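Local coordinates for nitrate regulatory protein (Klebsiella oxytoca, PDB 4AKK) that senses nitrate and nitrite and, in response, binds the nasF operon leader RNA at its terminator to bring about transcription antitermination, at residues R294-E297 with E298-V302; R148-A152 with E153-G157; D118-S122 with A123-R127; Q351-S354 with G355-S359; D175-D179 with P180-G184. All coordinates share one frame; numbering follows the deposited sequence.

Contact 1. Residues R294-E297 with E298-V302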
loop_
_atom_site.group_PDB
_atom_site.type_symbol
_atom_site.label_atom_id
_atom_site.label_comp_id
_atom_site.label_asym_id
_atom_site.label_seq_id
_atom_site.Cartn_x
_atom_site.Cartn_y
_atom_site.Cartn_z
ATOM N N ARG A 294 -2.258 -2.615 -27.093
ATOM C CA ARG A 294 -1.004 -1.972 -27.491
ATOM C C ARG A 294 -1.263 -0.601 -28.125
ATOM O O ARG A 294 -0.556 0.364 -27.843
ATOM C CB ARG A 294 -0.205 -2.872 -28.448
ATOM C CG ARG A 294 1.107 -2.251 -28.946
ATOM C CD ARG A 294 2.011 -1.832 -27.785
ATOM N NE ARG A 294 3.249 -1.178 -28.226
ATOM C CZ ARG A 294 4.112 -0.584 -27.404
ATOM N NH1 ARG A 294 3.882 -0.586 -26.100
ATOM N NH2 ARG A 294 5.212 -0.001 -27.877
ATOM N N GLY A 295 -2.289 -0.514 -28.967
ATOM C CA GLY A 295 -2.652 0.750 -29.595
ATOM C C GLY A 295 -2.876 1.830 -28.558
ATOM O O GLY A 295 -2.322 2.928 -28.646
ATOM N N VAL A 296 -3.675 1.509 -27.548
ATOM C CA VAL A 296 -3.932 2.451 -26.477
ATOM C C VAL A 296 -2.666 2.771 -25.683
ATOM O O VAL A 296 -2.423 3.924 -25.324
ATOM C CB VAL A 296 -5.025 1.938 -25.529
ATOM C CG1 VAL A 296 -5.104 2.823 -24.325
ATOM C CG2 VAL A 296 -6.370 1.896 -26.242
ATOM N N GLU A 297 -1.858 1.752 -25.412
ATOM C CA GLU A 297 -0.643 1.940 -24.634
ATOM C C GLU A 297 0.324 2.902 -25.334
ATOM O O GLU A 297 0.996 3.712 -24.686
ATOM C CB GLU A 297 0.029 0.581 -24.402
ATOM C CG GLU A 297 1.337 0.635 -23.644
ATOM C CD GLU A 297 2.025 -0.733 -23.580
ATOM O OE1 GLU A 297 1.789 -1.587 -24.474
ATOM O OE2 GLU A 297 2.808 -0.948 -22.632
ATOM N N GLU A 298 0.404 2.802 -26.658
ATOM C CA GLU A 298 1.249 3.710 -27.429
ATOM C C GLU A 298 0.761 5.156 -27.294
ATOM O O GLU A 298 1.562 6.093 -27.278
ATOM C CB GLU A 298 1.304 3.284 -28.902
ATOM C CG GLU A 298 1.974 1.933 -29.107
ATOM C CD GLU A 298 2.098 1.543 -30.566
ATOM O OE1 GLU A 298 1.176 1.854 -31.350
ATOM O OE2 GLU A 298 3.116 0.913 -30.925
ATOM N N LEU A 299 -0.550 5.334 -27.173
ATOM C CA LEU A 299 -1.105 6.669 -27.010
ATOM C C LEU A 299 -0.697 7.235 -25.657
ATOM O O LEU A 299 -0.363 8.420 -25.530
ATOM C CB LEU A 299 -2.632 6.655 -27.123
ATOM C CG LEU A 299 -3.301 7.939 -26.599
ATOM C CD1 LEU A 299 -3.038 9.133 -27.518
ATOM C CD2 LEU A 299 -4.800 7.769 -26.371
ATOM N N LEU A 300 -0.724 6.384 -24.638
ATOM C CA LEU A 300 -0.403 6.846 -23.294
ATOM C C LEU A 300 1.017 7.392 -23.275
ATOM O O LEU A 300 1.289 8.422 -22.672
ATOM C CB LEU A 300 -0.555 5.720 -22.276
ATOM C CG LEU A 300 -1.926 5.049 -22.179
ATOM C CD1 LEU A 300 -1.900 3.960 -21.093
ATOM C CD2 LEU A 300 -3.013 6.094 -21.899
ATOM N N ILE A 301 1.913 6.681 -23.952
ATOM C CA ILE A 301 3.316 7.062 -24.039
ATOM C C ILE A 301 3.508 8.392 -24.785
ATOM O O ILE A 301 4.236 9.274 -24.324
ATOM C CB ILE A 301 4.114 5.940 -24.710
ATOM C CG1 ILE A 301 4.256 4.766 -23.723
ATOM C CG2 ILE A 301 5.476 6.448 -25.182
ATOM C CD1 ILE A 301 4.549 3.444 -24.380
ATOM N N VAL A 302 2.848 8.528 -25.931
ATOM C CA VAL A 302 2.854 9.787 -26.669
ATOM C C VAL A 302 2.377 10.935 -25.785
ATOM O O VAL A 302 3.039 11.974 -25.688
ATOM C CB VAL A 302 1.976 9.705 -27.934
ATOM C CG1 VAL A 302 1.758 11.098 -28.543
ATOM C CG2 VAL A 302 2.607 8.775 -28.940
#

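Contact 2. Residues R148-A152 with E153-G157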
loop_
_atom_site.group_PDB
_atom_site.type_symbol
_atom_site.label_atom_id
_atom_site.label_comp_id
_atom_site.label_asym_id
_atom_site.label_seq_id
_atom_site.Cartn_x
_atom_site.Cartn_y
_atom_site.Cartn_z
ATOM N N ARG A 148 13.388 -27.170 -29.170
ATOM C CA ARG A 148 12.261 -27.732 -28.438
ATOM C C ARG A 148 12.738 -28.590 -27.257
ATOM O O ARG A 148 12.135 -29.620 -26.929
ATOM C CB ARG A 148 11.361 -28.525 -29.387
ATOM C CG ARG A 148 10.999 -27.735 -30.672
ATOM C CD ARG A 148 10.255 -28.588 -31.701
ATOM N NE ARG A 148 9.159 -29.301 -31.067
ATOM C CZ ARG A 148 8.958 -30.610 -31.149
ATOM N NH1 ARG A 148 9.759 -31.373 -31.883
ATOM N NH2 ARG A 148 7.931 -31.154 -30.506
ATOM N N GLU A 149 13.823 -28.151 -26.619
ATOM C CA GLU A 149 14.366 -28.835 -25.443
ATOM C C GLU A 149 13.929 -28.126 -24.166
ATOM O O GLU A 149 14.701 -27.987 -23.214
ATOM C CB GLU A 149 15.890 -28.920 -25.528
ATOM C CG GLU A 149 16.367 -29.850 -26.647
ATOM C CD GLU A 149 17.883 -29.953 -26.742
ATOM O OE1 GLU A 149 18.589 -29.346 -25.907
ATOM O OE2 GLU A 149 18.366 -30.642 -27.666
ATOM N N ILE A 150 12.686 -27.668 -24.166
ATOM C CA ILE A 150 12.111 -26.985 -23.014
ATOM C C ILE A 150 10.609 -27.082 -23.177
ATOM O O ILE A 150 10.121 -27.159 -24.300
ATOM C CB ILE A 150 12.554 -25.510 -22.948
ATOM C CG1 ILE A 150 12.049 -24.848 -21.663
ATOM C CG2 ILE A 150 12.079 -24.725 -24.186
ATOM C CD1 ILE A 150 12.598 -23.426 -21.452
ATOM N N ALA A 151 9.871 -27.122 -22.075
ATOM C CA ALA A 151 8.411 -27.203 -22.173
ATOM C C ALA A 151 7.799 -25.811 -22.352
ATOM O O ALA A 151 8.386 -24.812 -21.945
ATOM C CB ALA A 151 7.827 -27.883 -20.952
ATOM N N ALA A 152 6.616 -25.751 -22.951
ATOM C CA ALA A 152 5.947 -24.469 -23.179
ATOM C C ALA A 152 5.757 -23.660 -21.889
ATOM O O ALA A 152 6.017 -22.455 -21.881
ATOM C CB ALA A 152 4.618 -24.665 -23.906
ATOM N N GLU A 153 5.325 -24.312 -20.807
ATOM C CA GLU A 153 5.177 -23.632 -19.510
ATOM C C GLU A 153 6.495 -23.070 -18.996
ATOM O O GLU A 153 6.512 -21.991 -18.411
ATOM C CB GLU A 153 4.616 -24.564 -18.426
ATOM C CG GLU A 153 3.523 -25.479 -18.892
ATOM C CD GLU A 153 4.056 -26.814 -19.356
ATOM O OE1 GLU A 153 4.325 -27.668 -18.475
ATOM O OE2 GLU A 153 4.209 -27.001 -20.590
ATOM N N GLU A 154 7.584 -23.817 -19.182
ATOM C CA GLU A 154 8.914 -23.370 -18.746
ATOM C C GLU A 154 9.403 -22.158 -19.562
ATOM O O GLU A 154 9.887 -21.174 -19.000
ATOM C CB GLU A 154 9.943 -24.519 -18.809
ATOM C CG GLU A 154 9.550 -25.772 -18.023
ATOM C CD GLU A 154 10.539 -26.938 -18.197
ATOM O OE1 GLU A 154 11.130 -27.070 -19.294
ATOM O OE2 GLU A 154 10.721 -27.729 -17.240
ATOM N N ALA A 155 9.268 -22.236 -20.883
ATOM C CA ALA A 155 9.616 -21.118 -21.763
ATOM C C ALA A 155 8.752 -19.885 -21.459
ATOM O O ALA A 155 9.242 -18.760 -21.412
ATOM C CB ALA A 155 9.468 -21.528 -23.219
ATOM N N THR A 156 7.465 -20.123 -21.246
ATOM C CA THR A 156 6.517 -19.096 -20.862
ATOM C C THR A 156 6.920 -18.393 -19.568
ATOM O O THR A 156 6.886 -17.162 -19.493
ATOM C CB THR A 156 5.104 -19.702 -20.703
ATOM O OG1 THR A 156 4.432 -19.639 -21.960
ATOM C CG2 THR A 156 4.288 -18.928 -19.657
ATOM N N GLY A 157 7.291 -19.178 -18.560
ATOM C CA GLY A 157 7.728 -18.651 -17.276
ATOM C C GLY A 157 8.987 -17.804 -17.356
ATOM O O GLY A 157 9.091 -16.788 -16.691
#

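Contact 3. Residues D118-S122 with A123-R127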
loop_
_atom_site.group_PDB
_atom_site.type_symbol
_atom_site.label_atom_id
_atom_site.label_comp_id
_atom_site.label_asym_id
_atom_site.label_seq_id
_atom_site.Cartn_x
_atom_site.Cartn_y
_atom_site.Cartn_z
ATOM N N ASP A 118 22.791 8.915 -14.561
ATOM C CA ASP A 118 23.223 10.107 -13.847
ATOM C C ASP A 118 22.244 10.538 -12.759
ATOM O O ASP A 118 22.617 11.263 -11.839
ATOM C CB ASP A 118 23.441 11.267 -14.828
ATOM C CG ASP A 118 24.593 11.015 -15.792
ATOM O OD1 ASP A 118 25.434 10.122 -15.520
ATOM O OD2 ASP A 118 24.658 11.720 -16.823
ATOM N N ALA A 119 20.995 10.098 -12.861
ATOM C CA ALA A 119 19.966 10.555 -11.930
ATOM C C ALA A 119 19.345 9.424 -11.100
ATOM O O ALA A 119 18.352 9.632 -10.410
ATOM C CB ALA A 119 18.880 11.303 -12.688
ATOM N N ALA A 120 19.926 8.235 -11.172
ATOM C CA ALA A 120 19.293 7.054 -10.593
ATOM C C ALA A 120 19.542 6.884 -9.094
ATOM O O ALA A 120 20.686 6.827 -8.648
ATOM C CB ALA A 120 19.741 5.815 -11.338
ATOM N N SER A 121 18.461 6.800 -8.324
ATOM C CA SER A 121 18.550 6.450 -6.913
ATOM C C SER A 121 19.094 5.037 -6.766
ATOM O O SER A 121 19.099 4.257 -7.720
ATOM C CB SER A 121 17.171 6.497 -6.270
ATOM O OG SER A 121 16.366 5.447 -6.782
ATOM N N SER A 122 19.543 4.712 -5.559
ATOM C CA SER A 122 20.041 3.383 -5.254
ATOM C C SER A 122 19.008 2.302 -5.586
ATOM O O SER A 122 19.339 1.281 -6.174
ATOM C CB SER A 122 20.450 3.298 -3.779
ATOM O OG SER A 122 20.923 1.998 -3.465
ATOM N N ALA A 123 17.755 2.528 -5.214
ATOM C CA ALA A 123 16.724 1.539 -5.499
ATOM C C ALA A 123 16.492 1.354 -7.009
ATOM O O ALA A 123 16.302 0.233 -7.480
ATOM C CB ALA A 123 15.432 1.903 -4.779
ATOM N N LEU A 124 16.529 2.443 -7.776
ATOM C CA LEU A 124 16.376 2.344 -9.233
ATOM C C LEU A 124 17.527 1.561 -9.852
ATOM O O LEU A 124 17.332 0.730 -10.743
ATOM C CB LEU A 124 16.265 3.730 -9.882
ATOM C CG LEU A 124 15.961 3.702 -11.382
ATOM C CD1 LEU A 124 14.598 3.049 -11.641
ATOM C CD2 LEU A 124 16.011 5.115 -11.971
ATOM N N CYS A 125 18.734 1.822 -9.370
ATOM C CA CYS A 125 19.888 1.028 -9.777
ATOM C C CYS A 125 19.670 -0.464 -9.564
ATOM O O CYS A 125 20.001 -1.281 -10.439
ATOM C CB CYS A 125 21.139 1.472 -9.030
ATOM S SG CYS A 125 21.667 3.156 -9.431
ATOM N N TRP A 126 19.136 -0.828 -8.399
ATOM C CA TRP A 126 18.876 -2.241 -8.110
ATOM C C TRP A 126 17.846 -2.841 -9.079
ATOM O O TRP A 126 18.020 -3.956 -9.567
ATOM C CB TRP A 126 18.423 -2.432 -6.660
ATOM C CG TRP A 126 19.550 -2.612 -5.682
ATOM C CD1 TRP A 126 20.296 -1.628 -5.097
ATOM C CD2 TRP A 126 20.045 -3.853 -5.158
ATOM N NE1 TRP A 126 21.226 -2.178 -4.245
ATOM C CE2 TRP A 126 21.093 -3.542 -4.265
ATOM C CE3 TRP A 126 19.704 -5.196 -5.357
ATOM C CZ2 TRP A 126 21.806 -4.527 -3.568
ATOM C CZ3 TRP A 126 20.413 -6.173 -4.661
ATOM C CH2 TRP A 126 21.450 -5.830 -3.780
ATOM N N ARG A 127 16.777 -2.100 -9.355
ATOM C CA ARG A 127 15.744 -2.585 -10.264
ATOM C C ARG A 127 16.334 -2.810 -11.647
ATOM O O ARG A 127 16.108 -3.841 -12.279
ATOM C CB ARG A 127 14.588 -1.587 -10.362
ATOM C CG ARG A 127 13.737 -1.477 -9.110
ATOM C CD ARG A 127 12.945 -2.752 -8.824
ATOM N NE ARG A 127 12.034 -2.563 -7.693
ATOM C CZ ARG A 127 11.337 -3.535 -7.110
ATOM N NH1 ARG A 127 11.438 -4.787 -7.544
ATOM N NH2 ARG A 127 10.544 -3.259 -6.080
HETATM O O HOH W 1 22.682 -0.003 -2.390
#

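Contact 4. Residues Q351-S354 with G355-S359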
loop_
_atom_site.group_PDB
_atom_site.type_symbol
_atom_site.label_atom_id
_atom_site.label_comp_id
_atom_site.label_asym_id
_atom_site.label_seq_id
_atom_site.Cartn_x
_atom_site.Cartn_y
_atom_site.Cartn_z
ATOM N N GLN A 351 2.331 -3.789 -7.725
ATOM C CA GLN A 351 3.608 -4.469 -7.552
ATOM C C GLN A 351 3.474 -5.644 -6.585
ATOM O O GLN A 351 4.072 -6.682 -6.778
ATOM C CB GLN A 351 4.644 -3.490 -7.010
ATOM C CG GLN A 351 5.247 -2.595 -8.066
ATOM C CD GLN A 351 6.510 -3.188 -8.649
ATOM O OE1 GLN A 351 7.559 -3.186 -8.006
ATOM N NE2 GLN A 351 6.417 -3.700 -9.874
ATOM N N GLN A 352 2.689 -5.459 -5.536
ATOM C CA GLN A 352 2.475 -6.512 -4.554
ATOM C C GLN A 352 1.780 -7.703 -5.223
ATOM O O GLN A 352 2.208 -8.849 -5.088
ATOM C CB GLN A 352 1.644 -5.972 -3.389
ATOM C CG GLN A 352 1.389 -6.967 -2.271
ATOM C CD GLN A 352 0.633 -6.355 -1.105
ATOM O OE1 GLN A 352 -0.077 -5.359 -1.264
ATOM N NE2 GLN A 352 0.780 -6.949 0.078
ATOM N N LEU A 353 0.708 -7.409 -5.951
ATOM C CA LEU A 353 -0.059 -8.412 -6.674
ATOM C C LEU A 353 0.825 -9.180 -7.660
ATOM O O LEU A 353 0.727 -10.400 -7.788
ATOM C CB LEU A 353 -1.200 -7.728 -7.434
ATOM C CG LEU A 353 -1.973 -8.628 -8.403
ATOM C CD1 LEU A 353 -2.626 -9.801 -7.656
ATOM C CD2 LEU A 353 -3.015 -7.817 -9.206
ATOM N N SER A 354 1.681 -8.431 -8.343
ATOM C CA SER A 354 2.629 -8.948 -9.304
ATOM C C SER A 354 3.568 -9.969 -8.675
ATOM O O SER A 354 3.743 -11.061 -9.206
ATOM C CB SER A 354 3.448 -7.792 -9.882
ATOM O OG SER A 354 4.349 -8.268 -10.868
ATOM N N GLY A 355 4.173 -9.601 -7.550
ATOM C CA GLY A 355 5.033 -10.508 -6.812
ATOM C C GLY A 355 4.302 -11.756 -6.350
ATOM O O GLY A 355 4.805 -12.860 -6.504
ATOM N N GLN A 356 3.111 -11.582 -5.781
ATOM C CA GLN A 356 2.327 -12.710 -5.287
ATOM C C GLN A 356 2.048 -13.740 -6.378
ATOM O O GLN A 356 2.129 -14.938 -6.119
ATOM C CB GLN A 356 1.003 -12.228 -4.689
ATOM C CG GLN A 356 1.164 -11.398 -3.427
ATOM C CD GLN A 356 -0.131 -10.737 -3.001
ATOM O OE1 GLN A 356 -1.018 -10.492 -3.821
ATOM N NE2 GLN A 356 -0.246 -10.444 -1.710
ATOM N N LEU A 357 1.706 -13.277 -7.587
ATOM C CA LEU A 357 1.380 -14.190 -8.690
ATOM C C LEU A 357 2.622 -14.923 -9.175
ATOM O O LEU A 357 2.530 -15.949 -9.843
ATOM C CB LEU A 357 0.726 -13.450 -9.868
ATOM C CG LEU A 357 -0.661 -12.853 -9.612
ATOM C CD1 LEU A 357 -1.030 -11.819 -10.679
ATOM C CD2 LEU A 357 -1.717 -13.947 -9.517
ATOM N N ALA A 358 3.783 -14.379 -8.836
ATOM C CA ALA A 358 5.048 -14.935 -9.273
ATOM C C ALA A 358 5.634 -15.895 -8.236
ATOM O O ALA A 358 6.606 -16.594 -8.514
ATOM C CB ALA A 358 6.028 -13.813 -9.559
ATOM N N SER A 359 5.043 -15.911 -7.044
ATOM C CA SER A 359 5.583 -16.664 -5.915
ATOM C C SER A 359 4.712 -17.869 -5.578
ATOM O O SER A 359 3.503 -17.736 -5.379
ATOM C CB SER A 359 5.698 -15.757 -4.685
ATOM O OG SER A 359 5.680 -16.510 -3.477
#

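Contact 5. Residues D175-D179 with P180-G184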
loop_
_atom_site.group_PDB
_atom_site.type_symbol
_atom_site.label_atom_id
_atom_site.label_comp_id
_atom_site.label_asym_id
_atom_site.label_seq_id
_atom_site.Cartn_x
_atom_site.Cartn_y
_atom_site.Cartn_z
ATOM N N ASP A 175 10.089 7.430 -7.906
ATOM C CA ASP A 175 10.822 7.853 -6.709
ATOM C C ASP A 175 11.726 9.060 -6.986
ATOM O O ASP A 175 12.355 9.609 -6.077
ATOM C CB ASP A 175 11.615 6.684 -6.078
ATOM C CG ASP A 175 12.927 6.369 -6.817
ATOM O OD1 ASP A 175 13.386 7.201 -7.630
ATOM O OD2 ASP A 175 13.510 5.282 -6.575
ATOM N N SER A 176 11.795 9.463 -8.248
ATOM C CA SER A 176 12.584 10.627 -8.621
ATOM C C SER A 176 11.782 11.562 -9.507
ATOM O O SER A 176 12.345 12.386 -10.235
ATOM C CB SER A 176 13.879 10.208 -9.312
ATOM O OG SER A 176 14.854 9.829 -8.352
ATOM N N ILE A 177 10.463 11.421 -9.441
ATOM C CA ILE A 177 9.558 12.299 -10.169
ATOM C C ILE A 177 8.720 13.116 -9.189
ATOM O O ILE A 177 7.838 12.582 -8.513
ATOM C CB ILE A 177 8.638 11.510 -11.109
ATOM C CG1 ILE A 177 9.474 10.766 -12.152
ATOM C CG2 ILE A 177 7.634 12.443 -11.773
ATOM C CD1 ILE A 177 8.665 10.142 -13.263
ATOM N N ASP A 178 9.007 14.412 -9.117
ATOM C CA ASP A 178 8.302 15.307 -8.197
ATOM C C ASP A 178 6.971 15.818 -8.769
ATOM O O ASP A 178 6.010 16.020 -8.028
ATOM C CB ASP A 178 9.207 16.473 -7.781
ATOM C CG ASP A 178 10.392 16.024 -6.924
ATOM O OD1 ASP A 178 10.265 15.001 -6.214
ATOM O OD2 ASP A 178 11.449 16.694 -6.958
ATOM N N ASP A 179 6.900 15.998 -10.083
ATOM C CA ASP A 179 5.665 16.488 -10.691
ATOM C C ASP A 179 4.463 15.568 -10.502
ATOM O O ASP A 179 4.488 14.419 -10.926
ATOM C CB ASP A 179 5.830 16.738 -12.183
ATOM C CG ASP A 179 4.643 17.491 -12.758
ATOM O OD1 ASP A 179 4.674 18.735 -12.715
ATOM O OD2 ASP A 179 3.662 16.843 -13.193
ATOM N N PRO A 180 3.382 16.098 -9.913
ATOM C CA PRO A 180 2.159 15.335 -9.632
ATOM C C PRO A 180 1.482 14.784 -10.893
ATOM O O PRO A 180 1.041 13.634 -10.886
ATOM C CB PRO A 180 1.233 16.366 -8.974
ATOM C CG PRO A 180 2.095 17.512 -8.597
ATOM C CD PRO A 180 3.250 17.517 -9.548
ATOM N N GLN A 181 1.374 15.593 -11.944
ATOM C CA GLN A 181 0.711 15.147 -13.167
ATOM C C GLN A 181 1.478 14.017 -13.845
ATOM O O GLN A 181 0.892 13.031 -14.297
ATOM C CB GLN A 181 0.518 16.299 -14.159
ATOM C CG GLN A 181 -0.680 17.189 -13.862
ATOM C CD GLN A 181 -0.301 18.410 -13.052
ATOM O OE1 GLN A 181 0.307 19.352 -13.570
ATOM N NE2 GLN A 181 -0.659 18.404 -11.770
ATOM N N ILE A 182 2.790 14.169 -13.928
ATOM C CA ILE A 182 3.603 13.141 -14.551
ATOM C C ILE A 182 3.585 11.858 -13.730
ATOM O O ILE A 182 3.398 10.769 -14.268
ATOM C CB ILE A 182 5.037 13.617 -14.768
ATOM C CG1 ILE A 182 5.021 14.921 -15.568
ATOM C CG2 ILE A 182 5.837 12.556 -15.500
ATOM C CD1 ILE A 182 4.365 14.776 -16.949
ATOM N N ALA A 183 3.760 11.989 -12.424
ATOM C CA ALA A 183 3.772 10.815 -11.563
ATOM C C ALA A 183 2.453 10.071 -11.702
ATOM O O ALA A 183 2.444 8.848 -11.789
ATOM C CB ALA A 183 4.037 11.201 -10.110
ATOM N N GLY A 184 1.349 10.819 -11.729
ATOM C CA GLY A 184 0.029 10.252 -11.967
ATOM C C GLY A 184 -0.068 9.516 -13.300
ATOM O O GLY A 184 -0.709 8.461 -13.395
#

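Contact 1. Residues R294-E297 with E298-V302
Arg294 and Glu298 face each other one turn apart on helix 277-312, in the NIT nitrate-sensing region, and with Glu297 they make up a salt-bridge network. The side chains of Arg294 and Glu298 cross at about a right angle, and the guanidinium and carboxylate planes stand 58° apart. CG of Glu298 lies over one face of the guanidinium, toward its rim, while the carboxylate reaches past it, giving a loose ion pair of 3.4 Å between Arg294 NE and Glu298 OE2. Arg294 leaves the helix with CG anti to the backbone N and bends at chi2 (56°), which turns its guanidinium along the helix toward Glu297. There NH1 of Arg294 donates to OE1 of Glu297 over 2.8 Å. The acceptor lies in the guanidinium plane, yet NH1 sits above the carboxylate plane of Glu297. Ser67 of helix 56-85 hydrogen-bonds to both Glu297 OE2 and Arg294 NH1, so this buried carboxylate has a partner at each oxygen. On another side of the helix Val296 and Leu300 pack loosely and both touch Phe192 of helix 180-212. Backbone bonds such as Leu300 N to Val296 O (3.1 Å) continue the helix, though Leu299 N bonds only weakly, to both Gly295 O and Val296 O. Near the polar cluster, CD1 of Ile301 lies 4.3 Å from CG of Glu297.

Contact 2. Residues R148-A152 with E153-G157
The carboxylate of Glu154 receives the backbone N-H of Ala151 from above its plane, 38° out of it, in a bond of 3.1 Å between Ala151 N and Glu154 OE1 that is almost straight at 177°. The same oxygen lies 3.4 Å from CG1 of Ile150 and 3.8 Å from CB of Ala151. A second carboxylate, that of Glu153, comes within 3.7 Å of Ala151 CB through OE2; its other oxygen, OE1, forms a salt bridge with Arg212 of helix 180-212. The side chains of Ile150 and Glu154 run antiparallel, Ile150 CG1 passing beside Glu154 CB. With chi1 at -175°, CG1 of Ile150 lies anti to its backbone N, and CD1 is carried over the first turn to meet Ala155 CB at 4.1 Å. Leu141 and Arg144 of helix 138-147 also touch Ile150, joining the two helices across the bend. The first main-chain rung is Ala155 N to Ala151 O at 2.9 Å. Arg148, with positive phi, closes the preceding helix in a Schellman motif. Ala151 is the N-cap of helix 152-167, where the Glu154 carboxylate supplies one half of a capping box; the alanine has no side-chain acceptor to return the bond.

Contact 3. Residues D118-S122 with A123-R127
Ser121 OG accepts a hydrogen bond from Leu124 N at 3.2 Å, the side-chain N-cap that opens helix 122-134. The hydroxyl of Ser121 sits between its own backbone N and carbonyl carbon (chi1 68°), facing the first turn, and also lies 3.5 Å from Leu124 CB. The carbonyl of the same residue takes the N-H of Cys125. Just before the cap, the methyl of Ala120 wedges between two side chains of the turn, with CB 3.8 Å from Leu124 CD2 and equally far from Cys125 SG. The carbonyl oxygen of Ser122 lies at the edge of the Trp126 ring, 3.2 Å from CD1. At that edge too, in the ring plane, a water accepts from Trp126 NE1 at 3.2 Å and is hydrogen-bonded to Ser122 OG at 2.9 Å. Farther out, Asp175 hydrogen-bonds to Ser121 OG through OD2, so the capping oxygen is held from the loop 174-179 too. Leu124 packs on helix 169-173. The capped turn is part of the dimer interface: Trp126 meets Phe42 of the second subunit edge to face, Ser122 OG bonds weakly to Ala45 O of that chain, and Ala120 O accepts from its Arg44 NE.

Contact 4. Residues Q351-S354 with G355-S359
Gln356 reaches back along the preceding turn of helix 341-358, slanting across Gln352. Its CB is 3.6 Å from the carbonyl oxygens of both Leu353 and Gln352. CG comes closer, 3.2 Å from Gln352 O, because it stands beside the backbone N and anti to the carbonyl carbon (chi1 -66°). Beyond it the chain is extended. At the terminal amide, OE1 of Gln356 approaches Leu353 CA at 3.7 Å, whereas NE2 lies 3.9 Å from CG of Gln352. The two amides are mutually inclined by 36°. Around the helix, Leu353 and Leu357 meet through their CD1 atoms at 4.0 Å, the side chains crossing obliquely, and Arg402 touches both. Main-chain bonds Gln356 N to Gln352 O and Leu357 N to Leu353 O, each 3.0 Å, set this spacing, while Ala358 N bonds weakly to Ser354 O and at 3.0 Å to Gly355 O. Ser359 caps helix 360-380 through Asp362 N. No side-chain hydrogen bond joins these turns; they meet by van der Waals contact, apolar between the leucines, while Gln352 OE1 accepts from Gln345 of the second subunit and links this ANTAR-range helix to its counterpart there.

Contact 5. Residues D175-D179 with P180-G184
At the N terminus of the long helix 180-212, Asp179 is the N-cap residue, and its carboxylate turns onto the first turn. OD2 of Asp179 accepts from Ile182 N at 2.9 Å through its anti lone pair, the one pointing away from OD1, and the bond is fairly straight at 163°. Gln181 N is equally near that oxygen. A chi1 of -169° carries the carboxyl carbon of Asp179 over the start of the helix, where it lies beside the Pro180 ring, CG 3.5 Å from Pro180 CD; the two side chains cross at about a right angle. A negative group at the amino end of a helix is probably stabilised by the helix dipole. Such an Asp-Pro start, with the acid at the N-cap and proline in the first turn where no N-H is called for, is a common way for a helix to begin. The main chain joins in through Ala183 N to Asp179 O, also 2.9 Å. Leading up to the cap, Ile177 points its CB toward the helix, and its CG2 meets Ile182 CB at 4.1 Å and Ala183 CB at 4.2 Å. Beyond Ile182 lie Leu304, Ala307 and Leu311 of helix 277-312.

How the contacts relate
From the N terminus the five contacts follow in series as 3, 2, 5, 1 and 4; each is local, and none nests in or crosses another. Contacts 3, 2 and 5 mark the loops that lead into helices 122-134, 152-167 and 180-212, whereas contact 1 lies within helix 277-312 and contact 4 at the end of helix 341-358. Contacts 3, 2, 5 and 1 fall in the NIT range, contact 4 in the ANTAR range. Contacts 3 and 5 touch through the capping serine of one and the loop aspartate of the other, while Arg127 of contact 3 packs on Gln351 of contact 4. Contacts 2 and 5 lie on opposite sides of the chain's centre, their centres about 39 Å apart.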